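Local structure of malate dehydrogenase (Picrophilus torridus, 4BGV) at residues 6-11 with 77-82; 155-160 with 209-214; 180-185 with 213-218; 253-258 with 276-281. The protein catalyses the reversible, NAD-dependent oxidation of (S)-malate to oxaloacetate, a step of the tricarboxylic acid cycle. All blocks are in the same frame, centred on the assembly; numbering follows the deposited sequence. Where two conformers were deposited one is given.

Contact 1. Residues 6-11 with 77-82; sequences SVIGAG and DVIVVT
Ile8 and Ile79 lie slantwise against each other on one face of a parallel sheet, Ile8 CD1 reaching to 3.7 Å from Ile79 CG2. CG1 of Ile8 stands beside its backbone N (chi1 -58°), and its CD1 meets the CG2 branch of Ile79. Helix 93-114 covers this face through Val107 and Ile111. On the other face Val7 CG2 approaches Val80 CB at 4.3 Å, and Val80 packs against Val242 of helix 232-246.

The backbones supply the frame. Strand axes 4.6 Å apart and inclined by 16° carry a regular parallel ladder, in which Ser6 and Ile8 each donate and accept while the intervening Val7 turns its backbone bonds to strand 28-33. The last rung is doubled. Thr82 holds OG1 between its backbone N and carbonyl carbon (chi1 75°), which swings the hydroxyl back to Ile8 O at 2.7 Å, its oxygen tilted from the carbonyl plane. Thr82 N takes the same Ile8 O at 2.8 Å, giving that carbonyl two donors. With its proton spent there, Thr82 OG1 accepts from a water that also receives a weak bond from Gly11 N.

Thr82 OG1 also sits 3.4 Å from Gly9 CA, on the side where a beta carbon would project. Strand 4-8 followed by Gly9, Gly11 and Gly14, with Gly11 as N-cap of the next helix, forms the GxGxxG strand-turn-helix of a Rossmann domain, consistent with NAD binding at this turn.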
loop_
_atom_site.group_PDB
_atom_site.type_symbol
_atom_site.label_atom_id
_atom_site.label_comp_id
_atom_site.label_asym_id
_atom_site.label_seq_id
_atom_site.Cartn_x
_atom_site.Cartn_y
_atom_site.Cartn_z
ATOM N N SER A 6 -5.319 -16.532 -14.348
ATOM C CA SER A 6 -4.351 -17.412 -14.972
ATOM C C SER A 6 -3.451 -16.564 -15.852
ATOM O O SER A 6 -3.939 -15.693 -16.568
ATOM C CB SER A 6 -5.041 -18.486 -15.820
ATOM O OG SER A 6 -5.709 -19.433 -14.997
ATOM N N VAL A 7 -2.148 -16.827 -15.786
ATOM C CA VAL A 7 -1.161 -16.180 -16.647
ATOM C C VAL A 7 -0.487 -17.229 -17.530
ATOM O O VAL A 7 0.205 -18.128 -17.037
ATOM C CB VAL A 7 -0.106 -15.436 -15.799
ATOM C CG1 VAL A 7 0.971 -14.818 -16.666
ATOM C CG2 VAL A 7 -0.785 -14.368 -14.922
ATOM N N ILE A 8 -0.710 -17.124 -18.837
ATOM C CA ILE A 8 -0.121 -18.055 -19.788
ATOM C C ILE A 8 1.210 -17.464 -20.257
ATOM O O ILE A 8 1.246 -16.388 -20.864
ATOM C CB ILE A 8 -1.080 -18.319 -20.966
ATOM C CG1 ILE A 8 -2.411 -18.884 -20.462
ATOM C CG2 ILE A 8 -0.445 -19.276 -21.983
ATOM C CD1 ILE A 8 -3.414 -19.179 -21.591
ATOM N N GLY A 9 2.300 -18.153 -19.936
ATOM C CA GLY A 9 3.647 -17.668 -20.207
ATOM C C GLY A 9 4.321 -17.310 -18.892
ATOM O O GLY A 9 3.818 -16.474 -18.137
ATOM N N ALA A 10 5.446 -17.958 -18.605
ATOM C CA ALA A 10 6.168 -17.718 -17.358
ATOM C C ALA A 10 7.554 -17.114 -17.583
ATOM O O ALA A 10 8.424 -17.211 -16.725
ATOM C CB ALA A 10 6.261 -19.010 -16.539
ATOM N N GLY A 11 7.747 -16.474 -18.734
ATOM C CA GLY A 11 8.967 -15.729 -18.999
ATOM C C GLY A 11 8.939 -14.415 -18.234
ATOM O O GLY A 11 8.127 -14.238 -17.328
ATOM N N ASP A 77 -11.208 -15.764 -13.538
ATOM C CA ASP A 77 -11.960 -14.574 -13.907
ATOM C C ASP A 77 -11.282 -13.895 -15.093
ATOM O O ASP A 77 -11.955 -13.391 -15.993
ATOM C CB ASP A 77 -12.057 -13.606 -12.730
ATOM C CG ASP A 77 -13.000 -12.450 -13.007
ATOM O OD1 ASP A 77 -14.110 -12.693 -13.529
ATOM O OD2 ASP A 77 -12.632 -11.298 -12.700
ATOM N N VAL A 78 -9.948 -13.886 -15.079
ATOM C CA VAL A 78 -9.145 -13.295 -16.141
ATOM C C VAL A 78 -8.023 -14.246 -16.513
ATOM O O VAL A 78 -7.433 -14.886 -15.646
ATOM C CB VAL A 78 -8.545 -11.930 -15.716
ATOM C CG1 VAL A 78 -7.576 -11.396 -16.777
ATOM C CG2 VAL A 78 -9.673 -10.930 -15.452
ATOM N N ILE A 79 -7.768 -14.363 -17.814
ATOM C CA ILE A 79 -6.588 -15.054 -18.316
ATOM C C ILE A 79 -5.721 -14.041 -19.064
ATOM O O ILE A 79 -6.208 -13.319 -19.934
ATOM C CB ILE A 79 -6.986 -16.172 -19.291
ATOM C CG1 ILE A 79 -7.870 -17.189 -18.567
ATOM C CG2 ILE A 79 -5.739 -16.850 -19.909
ATOM C CD1 ILE A 79 -8.436 -18.275 -19.481
ATOM N N VAL A 80 -4.444 -13.988 -18.709
ATOM C CA VAL A 80 -3.498 -13.080 -19.334
ATOM C C VAL A 80 -2.635 -13.896 -20.295
ATOM O O VAL A 80 -1.953 -14.838 -19.877
ATOM C CB VAL A 80 -2.580 -12.430 -18.266
ATOM C CG1 VAL A 80 -1.637 -11.432 -18.919
ATOM C CG2 VAL A 80 -3.417 -11.752 -17.182
ATOM N N VAL A 81 -2.663 -13.544 -21.576
ATOM C CA VAL A 81 -1.900 -14.289 -22.572
ATOM C C VAL A 81 -0.571 -13.597 -22.891
ATOM O O VAL A 81 -0.549 -12.548 -23.541
ATOM C CB VAL A 81 -2.730 -14.494 -23.863
ATOM C CG1 VAL A 81 -1.943 -15.307 -24.910
ATOM C CG2 VAL A 81 -4.050 -15.192 -23.535
ATOM N N THR A 82 0.538 -14.183 -22.438
ATOM C CA THR A 82 1.859 -13.616 -22.708
ATOM C C THR A 82 2.731 -14.622 -23.441
ATOM O O THR A 82 3.938 -14.460 -23.512
ATOM C CB THR A 82 2.616 -13.223 -21.421
ATOM O OG1 THR A 82 3.113 -14.402 -20.771
ATOM C CG2 THR A 82 1.712 -12.482 -20.466
HETATM O O HOH W 1 5.930 -14.492 -20.382
#

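Contact 2. Residues 155-160 with 209-214; sequences TRFRTF and EIVKRT
Phe157 and Phe160 meet Ile210, Arg213 and Thr214 across two helical segments whose axes come within 9.2 Å and run at 144°, roughly antiparallel. The contact is a helix-helix interface within the alpha/beta C-terminal domain of the LDH/MDH family, joining helix 150-165 to helix 204-215. Its outer part is a cation-pi stack: the Arg213 guanidinium lies over the Phe160 ring with planes 11° apart and centres 4.0 Å apart. Arg213 gets there with CG anti to its backbone N (chi1 -171°) and the chain extended to NE, which lays CD almost straight above the ring centroid, at 3.6 Å. Arg156 O lies over the opposite ring face, toward the rim, while Glu220 forms a salt bridge with Arg213 NH2.

Deeper in, Thr214 OG1 sits at the Phe160 edge, 3.5 Å from CD2, and donates to Ile210 O at 2.8 Å within its own helix. Ile210 CG2 fits between the two phenylalanines, 3.6 Å from both Phe157 CE1 and Phe160 CB. Arg156, which probably binds substrate, is held by Glu48 of the second subunit through NE; its NH1 donates at 3.0 Å to a water that also lies 2.7 Å from Thr214 O.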
loop_
_atom_site.group_PDB
_atom_site.type_symbol
_atom_site.label_atom_id
_atom_site.label_comp_id
_atom_site.label_asym_id
_atom_site.label_seq_id
_atom_site.Cartn_x
_atom_site.Cartn_y
_atom_site.Cartn_z
ATOM N N THR A 155 2.216 5.035 -20.100
ATOM C CA THR A 155 3.095 5.097 -18.938
ATOM C C THR A 155 4.470 5.610 -19.333
ATOM O O THR A 155 5.084 6.370 -18.613
ATOM C CB THR A 155 3.257 3.740 -18.248
ATOM O OG1 THR A 155 2.112 2.927 -18.514
ATOM C CG2 THR A 155 3.393 3.953 -16.764
ATOM N N ARG A 156 4.950 5.194 -20.510
ATOM C CA ARG A 156 6.249 5.688 -20.989
ATOM C C ARG A 156 6.174 7.191 -21.276
ATOM O O ARG A 156 7.012 7.965 -20.815
ATOM C CB ARG A 156 6.720 4.919 -22.236
ATOM C CG ARG A 156 7.029 3.440 -21.957
ATOM C CD ARG A 156 7.977 2.873 -23.020
ATOM N NE ARG A 156 8.425 1.518 -22.694
ATOM C CZ ARG A 156 8.080 0.426 -23.376
ATOM N NH1 ARG A 156 7.293 0.523 -24.448
ATOM N NH2 ARG A 156 8.530 -0.767 -22.986
ATOM N N PHE A 157 5.147 7.591 -22.018
ATOM C CA PHE A 157 4.937 8.989 -22.422
ATOM C C PHE A 157 4.874 9.859 -21.143
ATOM O O PHE A 157 5.491 10.918 -21.062
ATOM C CB PHE A 157 3.618 9.040 -23.225
ATOM C CG PHE A 157 3.412 10.283 -24.074
ATOM C CD1 PHE A 157 4.229 11.393 -23.974
ATOM C CD2 PHE A 157 2.361 10.317 -24.988
ATOM C CE1 PHE A 157 4.004 12.521 -24.760
ATOM C CE2 PHE A 157 2.127 11.456 -25.786
ATOM C CZ PHE A 157 2.957 12.548 -25.674
ATOM N N ARG A 158 4.148 9.396 -20.134
ATOM C CA ARG A 158 4.049 10.140 -18.872
ATOM C C ARG A 158 5.394 10.251 -18.138
ATOM O O ARG A 158 5.708 11.282 -17.539
ATOM C CB ARG A 158 3.032 9.485 -17.934
ATOM C CG ARG A 158 1.582 9.631 -18.391
ATOM C CD ARG A 158 0.668 8.723 -17.533
ATOM N NE ARG A 158 0.564 9.191 -16.155
ATOM C CZ ARG A 158 -0.018 8.501 -15.178
ATOM N NH1 ARG A 158 -0.534 7.308 -15.444
ATOM N NH2 ARG A 158 -0.078 9.000 -13.941
ATOM N N THR A 159 6.164 9.171 -18.150
ATOM C CA THR A 159 7.482 9.191 -17.509
ATOM C C THR A 159 8.354 10.284 -18.137
ATOM O O THR A 159 8.964 11.087 -17.426
ATOM C CB THR A 159 8.190 7.832 -17.650
ATOM O OG1 THR A 159 7.390 6.812 -17.030
ATOM C CG2 THR A 159 9.576 7.869 -17.007
ATOM N N PHE A 160 8.381 10.326 -19.472
ATOM C CA PHE A 160 9.226 11.267 -20.207
ATOM C C PHE A 160 8.793 12.719 -19.962
ATOM O O PHE A 160 9.636 13.619 -19.763
ATOM C CB PHE A 160 9.210 10.957 -21.711
ATOM C CG PHE A 160 9.583 9.526 -22.060
ATOM C CD1 PHE A 160 10.479 8.803 -21.279
ATOM C CD2 PHE A 160 9.041 8.915 -23.188
ATOM C CE1 PHE A 160 10.823 7.483 -21.613
ATOM C CE2 PHE A 160 9.373 7.597 -23.528
ATOM C CZ PHE A 160 10.268 6.880 -22.737
ATOM N N GLU A 209 9.941 15.318 -29.729
ATOM C CA GLU A 209 11.012 14.422 -29.292
ATOM C C GLU A 209 10.478 13.345 -28.361
ATOM O O GLU A 209 10.841 12.171 -28.460
ATOM C CB GLU A 209 12.110 15.210 -28.568
ATOM C CG GLU A 209 12.890 16.168 -29.447
ATOM C CD GLU A 209 13.932 16.959 -28.664
ATOM O OE1 GLU A 209 14.011 16.788 -27.430
ATOM O OE2 GLU A 209 14.677 17.750 -29.277
ATOM N N ILE A 210 9.613 13.762 -27.449
ATOM C CA ILE A 210 9.052 12.861 -26.454
ATOM C C ILE A 210 8.054 11.885 -27.095
ATOM O O ILE A 210 8.007 10.706 -26.737
ATOM C CB ILE A 210 8.434 13.662 -25.301
ATOM C CG1 ILE A 210 9.558 14.325 -24.491
ATOM C CG2 ILE A 210 7.560 12.763 -24.408
ATOM C CD1 ILE A 210 9.080 15.216 -23.348
ATOM N N VAL A 211 7.288 12.379 -28.067
ATOM C CA VAL A 211 6.392 11.529 -28.831
ATOM C C VAL A 211 7.162 10.430 -29.573
ATOM O O VAL A 211 6.786 9.260 -29.539
ATOM C CB VAL A 211 5.537 12.365 -29.783
ATOM C CG1 VAL A 211 4.839 11.483 -30.806
ATOM C CG2 VAL A 211 4.519 13.189 -28.961
ATOM N N LYS A 212 8.258 10.803 -30.226
ATOM C CA LYS A 212 9.059 9.827 -30.948
ATOM C C LYS A 212 9.691 8.789 -30.006
ATOM O O LYS A 212 9.689 7.591 -30.305
ATOM C CB LYS A 212 10.117 10.530 -31.806
ATOM C CG LYS A 212 10.878 9.609 -32.741
ATOM C CD LYS A 212 11.787 10.391 -33.683
ATOM C CE LYS A 212 11.017 10.942 -34.871
ATOM N NZ LYS A 212 11.944 11.374 -35.958
ATOM N N ARG A 213 10.226 9.237 -28.867
ATOM C CA ARG A 213 10.768 8.290 -27.882
ATOM C C ARG A 213 9.708 7.320 -27.421
ATOM O O ARG A 213 10.001 6.150 -27.192
ATOM C CB ARG A 213 11.363 9.006 -26.668
ATOM C CG ARG A 213 12.140 8.096 -25.713
ATOM C CD ARG A 213 12.715 8.894 -24.552
ATOM N NE ARG A 213 13.432 8.035 -23.611
ATOM C CZ ARG A 213 13.908 8.445 -22.441
ATOM N NH1 ARG A 213 13.736 9.716 -22.048
ATOM N NH2 ARG A 213 14.542 7.581 -21.653
ATOM N N THR A 214 8.471 7.802 -27.288
ATOM C CA THR A 214 7.383 6.943 -26.836
ATOM C C THR A 214 7.084 5.904 -27.901
ATOM O O THR A 214 6.883 4.731 -27.591
ATOM C CB THR A 214 6.127 7.772 -26.523
ATOM O OG1 THR A 214 6.436 8.700 -25.481
ATOM C CG2 THR A 214 4.962 6.869 -26.072
HETATM O O HOH W 2 6.073 3.014 -25.693
#

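Contact 3. Residues 180-185 with 213-218; sequences HGDDMV and RTRFGG
Arg215 reaches across to residues 181-184, where its NH1 donates to two carbonyls, Gly181 O and Met184 O, each at 2.9 Å. The Arg215 chain runs extended from CG to NE and then turns at chi4 (-75°), which brings the guanidinium edge to the two carbonyls. Gly181 O lies in the guanidinium plane, whereas Met184 O is tilted somewhat from it. Gly181 O has a second donor in Met184 N at 3.2 Å, which closes the short turn that presents both carbonyls to NH1.

The turn between strand 172-178 and strand 184-193 carries His180, probably the proton acceptor; its ND1 is hydrogen-bonded to Asp153, as in the catalytic histidine-aspartate pair of the LDH/MDH family. The contact therefore ties the end of helix 204-215 to the backbone just after that histidine.

Met184 leaves its strand extended as far as SD, 3.6 Å from Thr214 CG2, and then bends at chi3 (85°). The bend brings CE alongside the arginine's aliphatic part, 3.8 Å from Arg215 CG. Phe216 lays one ring face over Arg215 CB, which is 3.9 Å from the ring plane. Asp182 OD1 comes to 3.8 Å from Phe216 CZ, its carboxylate nearly perpendicular to the ring (86°).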
loop_
_atom_site.group_PDB
_atom_site.type_symbol
_atom_site.label_atom_id
_atom_site.label_comp_id
_atom_site.label_asym_id
_atom_site.label_seq_id
_atom_site.Cartn_x
_atom_site.Cartn_y
_atom_site.Cartn_z
ATOM N N HIS A 180 1.469 0.472 -31.497
ATOM C CA HIS A 180 2.804 0.923 -31.088
ATOM C C HIS A 180 3.539 1.531 -32.280
ATOM O O HIS A 180 3.095 1.408 -33.409
ATOM C CB HIS A 180 3.644 -0.258 -30.590
ATOM C CG HIS A 180 3.191 -0.834 -29.283
ATOM N ND1 HIS A 180 2.562 -0.086 -28.309
ATOM C CD2 HIS A 180 3.288 -2.089 -28.786
ATOM C CE1 HIS A 180 2.285 -0.857 -27.274
ATOM N NE2 HIS A 180 2.711 -2.079 -27.540
ATOM N N GLY A 181 4.682 2.157 -32.024
ATOM C CA GLY A 181 5.548 2.608 -33.101
ATOM C C GLY A 181 4.847 3.622 -33.977
ATOM O O GLY A 181 4.227 4.557 -33.481
ATOM N N ASP A 182 4.923 3.437 -35.286
ATOM C CA ASP A 182 4.285 4.387 -36.187
ATOM C C ASP A 182 2.767 4.239 -36.180
ATOM O O ASP A 182 2.061 5.086 -36.724
ATOM C CB ASP A 182 4.840 4.251 -37.606
ATOM C CG ASP A 182 6.329 4.580 -37.684
ATOM O OD1 ASP A 182 6.750 5.607 -37.097
ATOM O OD2 ASP A 182 7.076 3.801 -38.319
ATOM N N ASP A 183 2.265 3.163 -35.581
ATOM C CA ASP A 183 0.815 2.983 -35.465
ATOM C C ASP A 183 0.203 3.715 -34.265
ATOM O O ASP A 183 -1.026 3.741 -34.113
ATOM C CB ASP A 183 0.440 1.503 -35.405
ATOM C CG ASP A 183 0.578 0.807 -36.759
ATOM O OD1 ASP A 183 0.579 1.504 -37.793
ATOM O OD2 ASP A 183 0.669 -0.443 -36.778
ATOM N N MET A 184 1.055 4.265 -33.399
ATOM C CA MET A 184 0.588 4.992 -32.219
ATOM C C MET A 184 0.066 6.348 -32.659
ATOM O O MET A 184 0.624 6.969 -33.563
ATOM C CB MET A 184 1.737 5.203 -31.233
ATOM C CG MET A 184 1.330 5.723 -29.856
ATOM S SD MET A 184 2.821 6.090 -28.870
ATOM C CE MET A 184 3.205 7.753 -29.416
ATOM N N VAL A 185 -1.004 6.811 -32.019
ATOM C CA VAL A 185 -1.571 8.113 -32.355
ATOM C C VAL A 185 -1.754 8.918 -31.072
ATOM O O VAL A 185 -2.703 8.697 -30.316
ATOM C CB VAL A 185 -2.934 7.995 -33.066
ATOM C CG1 VAL A 185 -3.462 9.395 -33.433
ATOM C CG2 VAL A 185 -2.820 7.120 -34.314
ATOM N N ARG A 213 10.226 9.237 -28.867
ATOM C CA ARG A 213 10.768 8.290 -27.882
ATOM C C ARG A 213 9.708 7.320 -27.421
ATOM O O ARG A 213 10.001 6.150 -27.192
ATOM C CB ARG A 213 11.363 9.006 -26.668
ATOM C CG ARG A 213 12.140 8.096 -25.713
ATOM C CD ARG A 213 12.715 8.894 -24.552
ATOM N NE ARG A 213 13.432 8.035 -23.611
ATOM C CZ ARG A 213 13.908 8.445 -22.441
ATOM N NH1 ARG A 213 13.736 9.716 -22.048
ATOM N NH2 ARG A 213 14.542 7.581 -21.653
ATOM N N THR A 214 8.471 7.802 -27.288
ATOM C CA THR A 214 7.383 6.943 -26.836
ATOM C C THR A 214 7.084 5.904 -27.901
ATOM O O THR A 214 6.883 4.731 -27.591
ATOM C CB THR A 214 6.127 7.772 -26.523
ATOM O OG1 THR A 214 6.436 8.700 -25.481
ATOM C CG2 THR A 214 4.962 6.869 -26.072
ATOM N N ARG A 215 7.087 6.329 -29.164
ATOM C CA ARG A 215 6.848 5.403 -30.270
ATOM C C ARG A 215 7.821 4.245 -30.257
ATOM O O ARG A 215 7.454 3.104 -30.562
ATOM C CB ARG A 215 7.022 6.092 -31.619
ATOM C CG ARG A 215 5.923 7.009 -32.009
ATOM C CD ARG A 215 6.164 7.499 -33.422
ATOM N NE ARG A 215 5.301 8.633 -33.714
ATOM C CZ ARG A 215 4.001 8.514 -33.955
ATOM N NH1 ARG A 215 3.438 7.313 -33.930
ATOM N NH2 ARG A 215 3.271 9.589 -34.216
ATOM N N PHE A 216 9.077 4.548 -29.941
ATOM C CA PHE A 216 10.115 3.538 -30.030
ATOM C C PHE A 216 10.620 3.155 -28.652
ATOM O O PHE A 216 11.728 2.653 -28.513
ATOM C CB PHE A 216 11.236 4.041 -30.943
ATOM C CG PHE A 216 10.731 4.523 -32.260
ATOM C CD1 PHE A 216 9.967 3.683 -33.058
ATOM C CD2 PHE A 216 10.977 5.817 -32.691
ATOM C CE1 PHE A 216 9.467 4.121 -34.271
ATOM C CE2 PHE A 216 10.488 6.258 -33.899
ATOM C CZ PHE A 216 9.732 5.405 -34.695
ATOM N N GLY A 217 9.783 3.396 -27.642
ATOM C CA GLY A 217 10.110 3.105 -26.251
ATOM C C GLY A 217 10.484 1.657 -25.988
ATOM O O GLY A 217 11.377 1.361 -25.189
ATOM N N GLY A 218 9.814 0.736 -26.661
ATOM C CA GLY A 218 10.128 -0.677 -26.489
ATOM C C GLY A 218 11.493 -0.999 -27.070
ATOM O O GLY A 218 12.266 -1.769 -26.476
HETATM O O HOH W 3 5.130 2.381 -28.923
HETATM O O HOH W 4 1.020 9.566 -35.248
#

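Contact 4. Residues 253-258 with 276-281; sequences IPCAAY and VPIKIG
Ile278 lies against Ile253, Cys255 and Ala257 of the antiparallel neighbour strand. Its CB stands 4.2 Å from Ile253 O. From there CG1 takes the position between the backbone N and the carbonyl carbon (chi1 59°), which presses it toward the partner strand, 3.3 Å from Ile253 O. The tip, CD1, ends 3.6 Å from Cys255 CB, while the other branch, CG2, goes to Ala257 CB at 3.8 Å. Cys255 SG continues the apolar row, 3.7 Å from Ile280 CD1.

The strands are strongly twisted, with an angle of 104° between the segments. Pro254 and Pro277 face each other as a non-hydrogen-bonded pair where the backbones are nearest, CA to CA 3.9 Å. On either side lies a hydrogen-bonded pair, Ile253 with Ile278 and Cys255 with Val276. The twist is evident in the bonds themselves: Ile278 N reaches Ile253 O at 3.2 Å from 55° above the carbonyl plane.

In the C-terminal domain strand 272-281 is the middle one of three, between strands 251-259 and 284-288. Helix 232-246 packs on the cysteine-bearing face through Met241 and Ile245, helix 262-267 touches Val276 and Pro277, and Lys279 NZ bonds to Leu165 O and Asn166 O of the third subunit.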
loop_
_atom_site.group_PDB
_atom_site.type_symbol
_atom_site.label_atom_id
_atom_site.label_comp_id
_atom_site.label_asym_id
_atom_site.label_seq_id
_atom_site.Cartn_x
_atom_site.Cartn_y
_atom_site.Cartn_z
ATOM N N ILE A 253 -8.813 3.461 -19.935
ATOM C CA ILE A 253 -7.463 3.297 -20.477
ATOM C C ILE A 253 -7.588 2.838 -21.936
ATOM O O ILE A 253 -8.453 2.011 -22.261
ATOM C CB ILE A 253 -6.684 2.213 -19.687
ATOM C CG1 ILE A 253 -6.578 2.580 -18.200
ATOM C CG2 ILE A 253 -5.275 1.984 -20.269
ATOM C CD1 ILE A 253 -6.058 1.407 -17.342
ATOM N N PRO A 254 -6.739 3.374 -22.826
ATOM C CA PRO A 254 -6.763 2.874 -24.207
ATOM C C PRO A 254 -6.250 1.444 -24.280
ATOM O O PRO A 254 -5.161 1.152 -23.786
ATOM C CB PRO A 254 -5.792 3.809 -24.950
ATOM C CG PRO A 254 -5.589 4.970 -24.041
ATOM C CD PRO A 254 -5.767 4.462 -22.644
ATOM N N CYS A 255 -7.041 0.565 -24.880
ATOM C CA CYS A 255 -6.656 -0.838 -25.056
ATOM C C CYS A 255 -7.140 -1.282 -26.420
ATOM O O CYS A 255 -8.041 -0.675 -26.985
ATOM C CB CYS A 255 -7.342 -1.725 -24.012
ATOM S SG CYS A 255 -7.076 -1.224 -22.301
ATOM N N ALA A 256 -6.575 -2.367 -26.930
ATOM C CA ALA A 256 -7.083 -2.938 -28.172
ATOM C C ALA A 256 -8.458 -3.532 -27.883
ATOM O O ALA A 256 -8.620 -4.378 -26.995
ATOM C CB ALA A 256 -6.134 -3.990 -28.704
ATOM N N ALA A 257 -9.464 -3.065 -28.602
ATOM C CA ALA A 257 -10.820 -3.541 -28.355
ATOM C C ALA A 257 -11.560 -3.742 -29.661
ATOM O O ALA A 257 -11.231 -3.120 -30.671
ATOM C CB ALA A 257 -11.582 -2.567 -27.453
ATOM N N TYR A 258 -12.581 -4.595 -29.621
ATOM C CA TYR A 258 -13.346 -4.949 -30.804
ATOM C C TYR A 258 -14.305 -3.827 -31.187
ATOM O O TYR A 258 -15.130 -3.417 -30.377
ATOM C CB TYR A 258 -14.140 -6.215 -30.502
ATOM C CG TYR A 258 -14.739 -6.898 -31.700
ATOM C CD1 TYR A 258 -13.928 -7.466 -32.677
ATOM C CD2 TYR A 258 -16.115 -7.013 -31.843
ATOM C CE1 TYR A 258 -14.473 -8.123 -33.768
ATOM C CE2 TYR A 258 -16.664 -7.684 -32.922
ATOM C CZ TYR A 258 -15.841 -8.219 -33.885
ATOM O OH TYR A 258 -16.386 -8.866 -34.966
ATOM N N VAL A 276 -8.351 1.843 -28.610
ATOM C CA VAL A 276 -9.272 2.961 -28.398
ATOM C C VAL A 276 -9.519 3.114 -26.894
ATOM O O VAL A 276 -9.296 2.164 -26.132
ATOM C CB VAL A 276 -10.626 2.752 -29.148
ATOM C CG1 VAL A 276 -10.426 2.660 -30.677
ATOM C CG2 VAL A 276 -11.343 1.516 -28.626
ATOM N N PRO A 277 -9.979 4.300 -26.451
ATOM C CA PRO A 277 -10.243 4.446 -25.011
ATOM C C PRO A 277 -11.437 3.618 -24.569
ATOM O O PRO A 277 -12.524 3.733 -25.156
ATOM C CB PRO A 277 -10.581 5.940 -24.847
ATOM C CG PRO A 277 -10.321 6.583 -26.145
ATOM C CD PRO A 277 -10.300 5.525 -27.205
ATOM N N ILE A 278 -11.250 2.784 -23.549
ATOM C CA ILE A 278 -12.346 1.948 -23.075
ATOM C C ILE A 278 -12.525 2.046 -21.556
ATOM O O ILE A 278 -11.569 2.328 -20.833
ATOM C CB ILE A 278 -12.153 0.461 -23.468
ATOM C CG1 ILE A 278 -10.847 -0.101 -22.891
ATOM C CG2 ILE A 278 -12.242 0.277 -24.996
ATOM C CD1 ILE A 278 -10.773 -1.623 -22.962
ATOM N N LYS A 279 -13.759 1.836 -21.089
ATOM C CA LYS A 279 -14.021 1.638 -19.663
ATOM C C LYS A 279 -13.910 0.136 -19.384
ATOM O O LYS A 279 -14.594 -0.663 -20.016
ATOM C CB LYS A 279 -15.427 2.134 -19.280
ATOM C CG LYS A 279 -15.703 2.033 -17.770
ATOM C CD LYS A 279 -17.190 2.197 -17.411
ATOM C CE LYS A 279 -17.758 3.491 -17.946
ATOM N NZ LYS A 279 -19.118 3.793 -17.375
ATOM N N ILE A 280 -13.036 -0.242 -18.454
ATOM C CA ILE A 280 -12.755 -1.648 -18.168
ATOM C C ILE A 280 -13.435 -2.072 -16.874
ATOM O O ILE A 280 -13.140 -1.533 -15.809
ATOM C CB ILE A 280 -11.248 -1.889 -18.013
ATOM C CG1 ILE A 280 -10.494 -1.371 -19.238
ATOM C CG2 ILE A 280 -10.963 -3.393 -17.795
ATOM C CD1 ILE A 280 -8.991 -1.433 -19.088
ATOM N N GLY A 281 -14.348 -3.027 -16.963
ATOM C CA GLY A 281 -15.069 -3.471 -15.781
ATOM C C GLY A 281 -15.181 -4.975 -15.699
ATOM O O GLY A 281 -14.524 -5.693 -16.468
#

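Along the chain, contact 1 closes before the other three open, and it alone lies in the NAD-binding domain; the rest belong to the C-terminal domain. Contacts 2 and 3 are neighbours, with centres about 9 Å apart, sharing Arg213 and Thr214 of helix 204-215, so that one helix meets helix 150-165 with one side and the turn after His180 with its end. Contact 1 lies across the centre of the chain from both, about 27 and 24 Å away between centres. Contact 4 comes last, its centre about 19 Å from contact 1 and 18 Å from contact 3. The putative cofactor turn of contact 1 thus lies in a different domain from Arg156 and His180, the probable substrate-binding and proton-accepting residues.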